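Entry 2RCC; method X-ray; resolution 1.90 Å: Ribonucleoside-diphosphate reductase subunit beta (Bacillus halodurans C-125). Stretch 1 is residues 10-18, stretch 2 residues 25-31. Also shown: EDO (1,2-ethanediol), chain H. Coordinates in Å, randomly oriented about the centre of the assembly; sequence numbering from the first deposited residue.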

# COMPACT_ATOMS: atom_id res chain seq x y z
N ILE A 10 0.73 -9.28 13.76
CA ILE A 10 1.73 -8.33 13.28
C ILE A 10 3.18 -8.83 13.53
O ILE A 10 4.12 -8.33 12.91
CB ILE A 10 1.46 -6.91 13.89
CG1 ILE A 10 2.03 -5.79 13.01
CG2 ILE A 10 1.95 -6.84 15.32
CD1 ILE A 10 1.51 -4.41 13.38
N TYR A 11 3.33 -9.83 14.41
CA TYR A 11 4.60 -10.39 14.86
C TYR A 11 4.37 -11.78 15.48
O TYR A 11 3.53 -11.93 16.37
CB TYR A 11 5.14 -9.48 15.95
CG TYR A 11 6.40 -9.88 16.69
CD1 TYR A 11 7.63 -9.78 16.08
CD2 TYR A 11 6.37 -10.26 18.02
CE1 TYR A 11 8.80 -10.08 16.76
CE2 TYR A 11 7.53 -10.55 18.71
CZ TYR A 11 8.75 -10.46 18.07
OH TYR A 11 9.95 -10.73 18.73
N ASP A 12 5.05 -12.79 14.97
CA ASP A 12 4.94 -14.16 15.50
C ASP A 12 6.32 -14.85 15.41
O ASP A 12 6.76 -15.26 14.35
CB ASP A 12 3.85 -14.90 14.72
CG ASP A 12 3.57 -16.29 15.26
OD1 ASP A 12 4.22 -16.75 16.20
OD2 ASP A 12 2.68 -16.94 14.72
N THR A 13 6.99 -14.98 16.56
CA THR A 13 8.31 -15.61 16.61
C THR A 13 8.27 -17.13 16.43
O THR A 13 9.26 -17.73 16.02
CB THR A 13 9.05 -15.32 17.96
OG1 THR A 13 8.21 -15.72 19.04
CG2 THR A 13 9.40 -13.84 18.07
N THR A 14 7.10 -17.74 16.68
CA THR A 14 6.92 -19.16 16.54
C THR A 14 6.74 -19.60 15.06
O THR A 14 6.76 -20.79 14.79
CB THR A 14 5.67 -19.68 17.31
OG1 THR A 14 4.48 -19.34 16.59
CG2 THR A 14 5.58 -19.12 18.74
N ALA A 15 6.60 -18.67 14.11
CA ALA A 15 6.35 -19.01 12.72
C ALA A 15 7.54 -18.72 11.78
O ALA A 15 8.46 -17.96 12.11
CB ALA A 15 5.10 -18.26 12.23
N SER A 16 7.50 -19.37 10.62
CA SER A 16 8.45 -19.16 9.54
C SER A 16 8.09 -17.87 8.74
O SER A 16 6.96 -17.38 8.82
CB SER A 16 8.42 -20.36 8.61
OG SER A 16 7.10 -20.63 8.11
N ASN A 17 9.06 -17.33 7.99
CA ASN A 17 8.83 -16.15 7.17
C ASN A 17 7.93 -16.46 5.99
O ASN A 17 7.07 -15.64 5.65
CB ASN A 17 10.17 -15.52 6.71
CG ASN A 17 11.05 -15.05 7.89
OD1 ASN A 17 10.58 -14.88 9.02
ND2 ASN A 17 12.35 -14.83 7.61
N ALA A 18 8.09 -17.66 5.40
CA ALA A 18 7.25 -18.14 4.32
C ALA A 18 5.97 -18.70 4.97
O ALA A 18 6.01 -19.57 5.87
CB ALA A 18 7.94 -19.21 3.49
N GLY A 25 -3.21 -19.45 8.65
CA GLY A 25 -1.90 -20.07 8.57
C GLY A 25 -0.99 -19.46 9.61
O GLY A 25 -1.43 -18.69 10.47
N LYS A 26 0.30 -19.77 9.49
CA LYS A 26 1.33 -19.23 10.37
C LYS A 26 2.30 -18.48 9.48
O LYS A 26 2.65 -18.98 8.40
CB LYS A 26 2.05 -20.35 11.09
CG LYS A 26 1.19 -21.17 12.02
CD LYS A 26 0.82 -20.40 13.27
CE LYS A 26 0.22 -21.35 14.33
N SER A 27 2.71 -17.31 9.95
CA SER A 27 3.63 -16.41 9.28
C SER A 27 4.30 -15.55 10.34
O SER A 27 3.62 -14.99 11.22
CB SER A 27 2.84 -15.49 8.34
OG SER A 27 3.72 -14.59 7.65
N SER A 28 5.60 -15.32 10.22
CA SER A 28 6.27 -14.44 11.15
C SER A 28 5.89 -12.98 11.04
O SER A 28 5.99 -12.24 12.01
CB SER A 28 7.76 -14.49 10.97
OG SER A 28 8.19 -14.07 9.71
N ASN A 29 5.50 -12.61 9.82
CA ASN A 29 5.18 -11.28 9.36
C ASN A 29 6.44 -10.46 8.96
O ASN A 29 6.34 -9.29 8.64
CB ASN A 29 4.26 -10.51 10.30
CG ASN A 29 3.42 -9.49 9.55
OD1 ASN A 29 2.98 -9.77 8.44
ND2 ASN A 29 3.22 -8.31 10.13
N VAL A 30 7.62 -11.09 8.97
CA VAL A 30 8.84 -10.49 8.47
C VAL A 30 8.95 -11.04 7.06
O VAL A 30 8.95 -12.26 6.85
CB VAL A 30 10.07 -10.92 9.28
CG1 VAL A 30 11.34 -10.32 8.68
CG2 VAL A 30 9.92 -10.50 10.74
N LEU A 31 8.98 -10.11 6.09
CA LEU A 31 8.94 -10.41 4.67
C LEU A 31 10.31 -10.37 3.98
O LEU A 31 10.90 -9.32 3.81
CB LEU A 31 7.98 -9.48 3.95
CG LEU A 31 7.78 -9.53 2.42
CD1 LEU A 31 7.52 -10.93 1.83
CD2 LEU A 31 6.66 -8.55 2.06
C1 EDO H . 3.85 -7.32 6.30
O1 EDO H . 2.59 -8.03 6.36
C2 EDO H . 4.48 -7.22 4.94
O2 EDO H . 5.55 -6.35 5.19
O HOH W 1 4.19 -14.93 5.18
O HOH W 2 6.49 -13.33 6.90

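Neither stretch forms a regular helix or strand, so the contact rests on individual hydrogen bonds and close packing. Ile10 contributes its backbone carbonyl. Asn29 ND2 donates to Ile10 O at 2.9 Å, and the N-H...O angle of 162° is nearly straight. The other end of the Asn29 amide is also used: OD1 accepts from O1 of the bound 1,2-ethanediol at 2.7 Å. Tyr11 directs its CA-to-CB bond away from stretch 2 and meets it through the backbone, with CA 3.7 Å from Ser28 O.

Asp12 N donates to that same carbonyl, Ser28 O, at 3.2 Å. In return, Ser28 CA makes a CA-H...O contact with Asp12 O at 3.3 Å. Asp12 also opens a type I beta turn that ends at Ala15. Asp12 OD1 accepts from both Thr14 N (3.1 Å) and Thr14 OG1 (2.6 Å), while the Ala15 N to Asp12 O bond is weak at 3.4 Å. Thr13 lies within the turn and makes no contact with stretch 2.

Ala15 points its methyl toward stretch 2. Ala15 CB packs 3.4 Å from Ser27 C and 3.9 Å from Lys26 CB. The CA-to-CB bond of Ser16 points away from stretch 2, and Ser16 OG donates to Ala18 O at 2.7 Å. Its carbonyl faces the partner: Ser28 N donates to Ser16 O at 2.8 Å, and Ser27 CA approaches the same oxygen at 3.5 Å.

The Asn17 side chain reaches Ser28. Ser28 OG donates to Asn17 OD1 at 2.6 Å and accepts from Val30 N at 3.1 Å, so one hydroxyl ties the stretches together and braces its own loop. Asn17 O is 4.0 Å from Ser27 OG, and two waters bridge these atoms. Water 2 also donates to Val30 O at 2.7 Å.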